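Local coordinates for protein endoribonuclease (Porcine reproductive and respiratory syndrome virus, PDB 5DA1) that probably cleaves viral RNA at uridylates as the nsp11 endoribonuclease part of the replicase polyprotein and, through dimerization, acts as an interferon-beta antagonist, at residues A[187-192]-A[208-213]; A[199-204]-A[218-223]. All coordinates share one frame; numbering follows the deposited sequence.

Interaction 1 of 2, residues A[187-192]-A[208-213]; sequences EAYLHP and VRLMVW
Tyr189 and Val212 bring the loop 187-192 against the middle strand of the three-stranded antiparallel sheet of the EndoU-type endoribonuclease region. The closest packing is round the Tyr189 carbonyl: its O lies 3.6 Å from Val212 CG2, and CG1 of the same valine is almost as near at 3.8 Å. With CG1 anti to the backbone N (chi1 -172°), the beta-branched side chain turns both methyls to this oxygen, giving van der Waals contact without a hydrogen bond. Alongside, Leu210, two residues back on the same face of the strand, puts CD2 4.0 Å from Tyr189 CB. The two side chains meet at a slant, the CD2 methyl resting against CB and CG at the base of the tyrosine. A tyrosine suits this spot because its base packs on the strand while its ring goes on to meet Trp199 edge-to-face. Leu190 starts away from the strand, but its branched end turns back; its CA is 4.4 Å from Val212 CG1, and the side chain also packs on Leu127. Toward His191 and Pro192 the fit slackens: Pro192 CD stays 4.7 Å from Val212 CG1, and His191 is an exposed residue pointing away from the strand, with Leu190 CB over one face of its ring. No hydrogen bond crosses to the strand; within the loop, Leu190 N donates to Glu187 O over 3.0 Å.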
loop_
_atom_site.group_PDB
_atom_site.type_symbol
_atom_site.label_atom_id
_atom_site.label_comp_id
_atom_site.label_asym_id
_atom_site.label_seq_id
_atom_site.Cartn_x
_atom_site.Cartn_y
_atom_site.Cartn_z
ATOM N N GLU A 187 -21.100 12.817 9.165
ATOM C CA GLU A 187 -22.460 13.040 8.675
ATOM C C GLU A 187 -22.789 14.506 8.547
ATOM O O GLU A 187 -23.329 14.938 7.539
ATOM C CB GLU A 187 -23.480 12.377 9.570
ATOM C CG GLU A 187 -24.466 11.524 8.796
ATOM C CD GLU A 187 -24.683 10.177 9.486
ATOM O OE1 GLU A 187 -24.875 10.147 10.739
ATOM O OE2 GLU A 187 -24.643 9.148 8.769
ATOM N N ALA A 188 -22.432 15.267 9.568
ATOM C CA ALA A 188 -22.538 16.723 9.532
ATOM C C ALA A 188 -22.173 17.337 8.178
ATOM O O ALA A 188 -22.698 18.391 7.826
ATOM C CB ALA A 188 -21.666 17.350 10.656
ATOM N N TYR A 189 -21.284 16.684 7.423
ATOM C CA TYR A 189 -20.699 17.278 6.218
ATOM C C TYR A 189 -21.229 16.732 4.889
ATOM O O TYR A 189 -20.855 17.203 3.811
ATOM C CB TYR A 189 -19.205 17.047 6.229
ATOM C CG TYR A 189 -18.474 17.542 7.439
ATOM C CD1 TYR A 189 -18.058 18.884 7.527
ATOM C CD2 TYR A 189 -18.147 16.676 8.487
ATOM C CE1 TYR A 189 -17.342 19.357 8.628
ATOM C CE2 TYR A 189 -17.426 17.147 9.606
ATOM C CZ TYR A 189 -17.025 18.489 9.664
ATOM O OH TYR A 189 -16.324 18.968 10.754
ATOM N N LEU A 190 -22.085 15.729 4.954
ATOM C CA LEU A 190 -22.393 14.974 3.755
ATOM C C LEU A 190 -23.631 15.480 3.033
ATOM O O LEU A 190 -23.987 14.980 1.961
ATOM C CB LEU A 190 -22.484 13.475 4.082
ATOM C CG LEU A 190 -21.192 12.838 4.655
ATOM C CD1 LEU A 190 -21.295 11.347 4.718
ATOM C CD2 LEU A 190 -19.923 13.240 3.889
ATOM N N HIS A 191 -24.266 16.502 3.602
ATOM C CA HIS A 191 -25.571 16.942 3.133
ATOM C C HIS A 191 -25.644 18.450 3.102
ATOM O O HIS A 191 -26.212 19.071 4.010
ATOM C CB HIS A 191 -26.652 16.351 4.028
ATOM C CG HIS A 191 -26.427 14.911 4.340
ATOM N ND1 HIS A 191 -26.478 13.928 3.372
ATOM C CD2 HIS A 191 -26.097 14.286 5.496
ATOM C CE1 HIS A 191 -26.210 12.754 3.922
ATOM N NE2 HIS A 191 -25.976 12.942 5.211
ATOM N N PRO A 192 -25.027 19.049 2.071
ATOM C CA PRO A 192 -25.130 20.489 1.797
ATOM C C PRO A 192 -26.136 20.782 0.674
ATOM O O PRO A 192 -26.617 19.848 -0.000
ATOM C CB PRO A 192 -23.717 20.852 1.335
ATOM C CG PRO A 192 -23.228 19.587 0.639
ATOM C CD PRO A 192 -24.017 18.406 1.207
ATOM N N VAL A 208 -7.150 19.642 7.876
ATOM C CA VAL A 208 -7.262 18.923 6.650
ATOM C C VAL A 208 -8.473 19.453 5.913
ATOM O O VAL A 208 -9.401 19.933 6.546
ATOM C CB VAL A 208 -7.341 17.425 6.967
ATOM C CG1 VAL A 208 -8.148 16.682 5.967
ATOM C CG2 VAL A 208 -5.957 16.872 7.018
ATOM N N ARG A 209 -8.460 19.393 4.591
ATOM C CA ARG A 209 -9.566 19.887 3.815
ATOM C C ARG A 209 -10.415 18.715 3.361
ATOM O O ARG A 209 -9.880 17.691 2.993
ATOM C CB ARG A 209 -8.983 20.633 2.636
ATOM C CG ARG A 209 -9.960 21.422 1.827
ATOM C CD ARG A 209 -9.212 22.331 0.839
ATOM N NE ARG A 209 -8.767 23.573 1.477
ATOM C CZ ARG A 209 -7.498 23.968 1.563
ATOM N NH1 ARG A 209 -6.539 23.222 1.011
ATOM N NH2 ARG A 209 -7.200 25.130 2.170
ATOM N N LEU A 210 -11.729 18.837 3.394
ATOM C CA LEU A 210 -12.589 17.750 2.933
ATOM C C LEU A 210 -13.487 18.195 1.751
ATOM O O LEU A 210 -14.342 19.042 1.939
ATOM C CB LEU A 210 -13.443 17.252 4.105
ATOM C CG LEU A 210 -14.653 16.337 3.830
ATOM C CD1 LEU A 210 -14.257 14.984 3.226
ATOM C CD2 LEU A 210 -15.471 16.100 5.077
ATOM N N MET A 211 -13.297 17.656 0.543
ATOM C CA MET A 211 -14.214 17.972 -0.557
ATOM C C MET A 211 -15.443 17.086 -0.511
ATOM O O MET A 211 -15.349 15.883 -0.324
ATOM C CB MET A 211 -13.610 17.807 -1.951
ATOM C CG MET A 211 -12.213 18.215 -2.169
ATOM S SD MET A 211 -11.633 19.486 -1.094
ATOM C CE MET A 211 -10.020 18.844 -0.676
ATOM N N VAL A 212 -16.603 17.692 -0.713
ATOM C CA VAL A 212 -17.830 16.927 -0.844
ATOM C C VAL A 212 -18.556 17.298 -2.144
ATOM O O VAL A 212 -18.706 18.478 -2.466
ATOM C CB VAL A 212 -18.758 17.153 0.343
ATOM C CG1 VAL A 212 -19.929 16.187 0.268
ATOM C CG2 VAL A 212 -18.011 16.975 1.649
ATOM N N TRP A 213 -18.982 16.291 -2.897
ATOM C CA TRP A 213 -19.831 16.505 -4.049
ATOM C C TRP A 213 -21.152 15.769 -3.816
ATOM O O TRP A 213 -21.279 14.572 -4.090
ATOM C CB TRP A 213 -19.161 16.014 -5.318
ATOM C CG TRP A 213 -17.786 16.565 -5.559
ATOM C CD1 TRP A 213 -16.632 16.196 -4.929
ATOM C CD2 TRP A 213 -17.409 17.548 -6.538
ATOM N NE1 TRP A 213 -15.564 16.897 -5.441
ATOM C CE2 TRP A 213 -16.014 17.731 -6.430
ATOM C CE3 TRP A 213 -18.120 18.299 -7.486
ATOM C CZ2 TRP A 213 -15.317 18.637 -7.229
ATOM C CZ3 TRP A 213 -17.433 19.188 -8.277
ATOM C CH2 TRP A 213 -16.045 19.355 -8.146
#

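Interaction 2 of 2, residues A[199-204]-A[218-223]; sequences WKVMLD and AYFQLE
Glu223 OE2 draws two basic side chains without a close bond to either: Lys200 NZ stands 4.4 Å away, too far for a salt bridge, and Arg209 of the intervening strand adds a long, weak ion pair. The nearest approach to this oxygen from 199-204 is through Lys200 CE, 3.9 Å from Glu223 OE2. Glu223, the last ordered residue, is extended beyond CG (chi2 -172°), which carries its carboxylate out to the lysine; the two side chains lie nearly perpendicular. Lys200 NZ already has a hydrogen bond elsewhere and a long, weak ion pair with Glu207, so its charge lies among acids at an exposed margin, where long flexible side chains can reach over a neighbouring strand. The segments belong to the two outer strands of an antiparallel sheet, and even their closest CA atoms, those of Val201 and Phe220, are 9.0 Å apart, so side chains alone bridge the gap. On the buried face Phe220 does this with its ring edge: CE1 lies 4.2 Å from Val201 CB, which sits near the ring plane. A broad, flat group suits this place, since it also packs on Val208 and Leu210 between the two strands. The chemistry implies a division of labour: apolar packing joins the outer strands on the covered face, while the charged pair supplies probably only a modest, solvent-screened attraction at the exposed edge.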
loop_
_atom_site.group_PDB
_atom_site.type_symbol
_atom_site.label_atom_id
_atom_site.label_comp_id
_atom_site.label_asym_id
_atom_site.label_seq_id
_atom_site.Cartn_x
_atom_site.Cartn_y
_atom_site.Cartn_z
ATOM N N TRP A 199 -14.905 21.736 3.185
ATOM C CA TRP A 199 -14.830 21.941 4.583
ATOM C C TRP A 199 -13.398 22.046 5.063
ATOM O O TRP A 199 -12.475 21.504 4.465
ATOM C CB TRP A 199 -15.522 20.792 5.244
ATOM C CG TRP A 199 -16.959 20.694 4.832
ATOM C CD1 TRP A 199 -17.512 19.812 3.936
ATOM C CD2 TRP A 199 -18.026 21.500 5.310
ATOM N NE1 TRP A 199 -18.863 20.012 3.846
ATOM C CE2 TRP A 199 -19.209 21.045 4.678
ATOM C CE3 TRP A 199 -18.103 22.551 6.226
ATOM C CZ2 TRP A 199 -20.455 21.613 4.924
ATOM C CZ3 TRP A 199 -19.339 23.118 6.476
ATOM C CH2 TRP A 199 -20.507 22.644 5.823
ATOM N N LYS A 200 -13.215 22.780 6.142
ATOM C CA LYS A 200 -12.014 22.658 6.911
ATOM C C LYS A 200 -12.367 21.785 8.091
ATOM O O LYS A 200 -13.385 21.992 8.737
ATOM C CB LYS A 200 -11.502 24.025 7.322
ATOM C CG LYS A 200 -10.950 24.757 6.119
ATOM C CD LYS A 200 -10.148 25.951 6.537
ATOM C CE LYS A 200 -8.970 26.161 5.575
ATOM N NZ LYS A 200 -7.961 27.129 6.152
ATOM N N VAL A 201 -11.553 20.757 8.318
ATOM C CA VAL A 201 -11.799 19.777 9.367
ATOM C C VAL A 201 -10.503 19.504 10.117
ATOM O O VAL A 201 -9.426 19.495 9.538
ATOM C CB VAL A 201 -12.333 18.443 8.812
ATOM C CG1 VAL A 201 -12.838 17.585 9.924
ATOM C CG2 VAL A 201 -13.446 18.672 7.825
ATOM N N MET A 202 -10.629 19.312 11.422
ATOM C CA MET A 202 -9.530 18.898 12.245
ATOM C C MET A 202 -9.652 17.399 12.422
ATOM O O MET A 202 -10.662 16.913 12.942
ATOM C CB MET A 202 -9.578 19.602 13.597
ATOM C CG MET A 202 -9.205 21.071 13.534
ATOM S SD MET A 202 -7.411 21.335 13.405
ATOM C CE MET A 202 -6.849 20.495 14.858
ATOM N N LEU A 203 -8.623 16.678 11.962
ATOM C CA LEU A 203 -8.529 15.221 12.143
ATOM C C LEU A 203 -7.186 14.882 12.812
ATOM O O LEU A 203 -6.134 15.267 12.307
ATOM C CB LEU A 203 -8.699 14.497 10.796
ATOM C CG LEU A 203 -8.321 13.020 10.755
ATOM C CD1 LEU A 203 -9.435 12.142 11.219
ATOM C CD2 LEU A 203 -7.848 12.613 9.377
ATOM N N ASP A 204 -7.244 14.183 13.951
ATOM C CA ASP A 204 -6.060 13.852 14.742
ATOM C C ASP A 204 -5.269 15.103 15.021
ATOM O O ASP A 204 -4.042 15.086 15.025
ATOM C CB ASP A 204 -5.157 12.873 13.999
ATOM C CG ASP A 204 -5.788 11.515 13.806
ATOM O OD1 ASP A 204 -6.695 11.135 14.584
ATOM O OD2 ASP A 204 -5.351 10.818 12.864
ATOM N N ALA A 218 -16.793 12.126 -1.788
ATOM C CA ALA A 218 -16.316 12.850 -0.621
ATOM C C ALA A 218 -14.974 12.311 -0.230
ATOM O O ALA A 218 -14.811 11.120 -0.020
ATOM C CB ALA A 218 -17.290 12.721 0.556
ATOM N N TYR A 219 -14.005 13.196 -0.127
ATOM C CA TYR A 219 -12.676 12.768 0.151
ATOM C C TYR A 219 -11.888 13.846 0.855
ATOM O O TYR A 219 -12.131 15.027 0.685
ATOM C CB TYR A 219 -11.993 12.336 -1.133
ATOM C CG TYR A 219 -11.864 13.423 -2.173
ATOM C CD1 TYR A 219 -10.852 14.352 -2.104
ATOM C CD2 TYR A 219 -12.736 13.479 -3.250
ATOM C CE1 TYR A 219 -10.727 15.321 -3.063
ATOM C CE2 TYR A 219 -12.639 14.450 -4.207
ATOM C CZ TYR A 219 -11.637 15.372 -4.128
ATOM O OH TYR A 219 -11.529 16.348 -5.108
ATOM N N PHE A 220 -10.948 13.400 1.677
ATOM C CA PHE A 220 -10.078 14.261 2.438
ATOM C C PHE A 220 -8.887 14.635 1.609
ATOM O O PHE A 220 -8.591 14.001 0.611
ATOM C CB PHE A 220 -9.619 13.535 3.705
ATOM C CG PHE A 220 -10.565 13.667 4.845
ATOM C CD1 PHE A 220 -10.845 14.919 5.390
ATOM C CD2 PHE A 220 -11.195 12.558 5.366
ATOM C CE1 PHE A 220 -11.718 15.061 6.443
ATOM C CE2 PHE A 220 -12.093 12.686 6.437
ATOM C CZ PHE A 220 -12.353 13.934 6.971
ATOM N N GLN A 221 -8.193 15.678 2.029
ATOM C CA GLN A 221 -6.938 16.024 1.405
ATOM C C GLN A 221 -6.120 16.943 2.295
ATOM O O GLN A 221 -6.693 17.729 3.045
ATOM C CB GLN A 221 -7.203 16.693 0.084
ATOM C CG GLN A 221 -6.137 16.484 -0.904
ATOM C CD GLN A 221 -6.584 16.972 -2.234
ATOM O OE1 GLN A 221 -7.355 16.291 -2.921
ATOM N NE2 GLN A 221 -6.145 18.187 -2.609
ATOM N N LEU A 222 -4.792 16.832 2.195
ATOM C CA LEU A 222 -3.842 17.678 2.915
ATOM C C LEU A 222 -3.670 19.062 2.281
ATOM O O LEU A 222 -3.916 19.242 1.079
ATOM C CB LEU A 222 -2.467 17.017 2.968
ATOM C CG LEU A 222 -2.274 15.715 3.724
ATOM C CD1 LEU A 222 -0.839 15.202 3.535
ATOM C CD2 LEU A 222 -2.628 15.913 5.195
ATOM N N GLU A 223 -3.183 20.001 3.099
ATOM C CA GLU A 223 -3.051 21.406 2.752
ATOM C C GLU A 223 -1.641 21.833 2.363
ATOM O O GLU A 223 -0.712 21.030 2.316
ATOM C CB GLU A 223 -3.524 22.240 3.933
ATOM C CG GLU A 223 -4.991 21.961 4.287
ATOM C CD GLU A 223 -5.569 22.902 5.333
ATOM O OE1 GLU A 223 -4.777 23.561 6.043
ATOM O OE2 GLU A 223 -6.821 22.967 5.449
#

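Overall arrangement
Both interactions are built on one antiparallel sheet, with their centres 9 Å apart and their segments alternating along the chain. Segment 208-213 of interaction 1, on strand 206-213, runs between the two strands of interaction 2 and is bonded to each: Val208 N lies 2.8 Å from Val201 O, and Arg209 O lies 2.8 Å from Gln221 N, both probable hydrogen bonds. Tyr189 also touches Val201, tying the loop of interaction 1 to the first strand of interaction 2. The apolar face borders two predicted active-site residues: the side chains of Phe220 and Leu210 are about 7 and 8 Å from that of His144, while the side chain of Val212 is about 11 Å from that of His129.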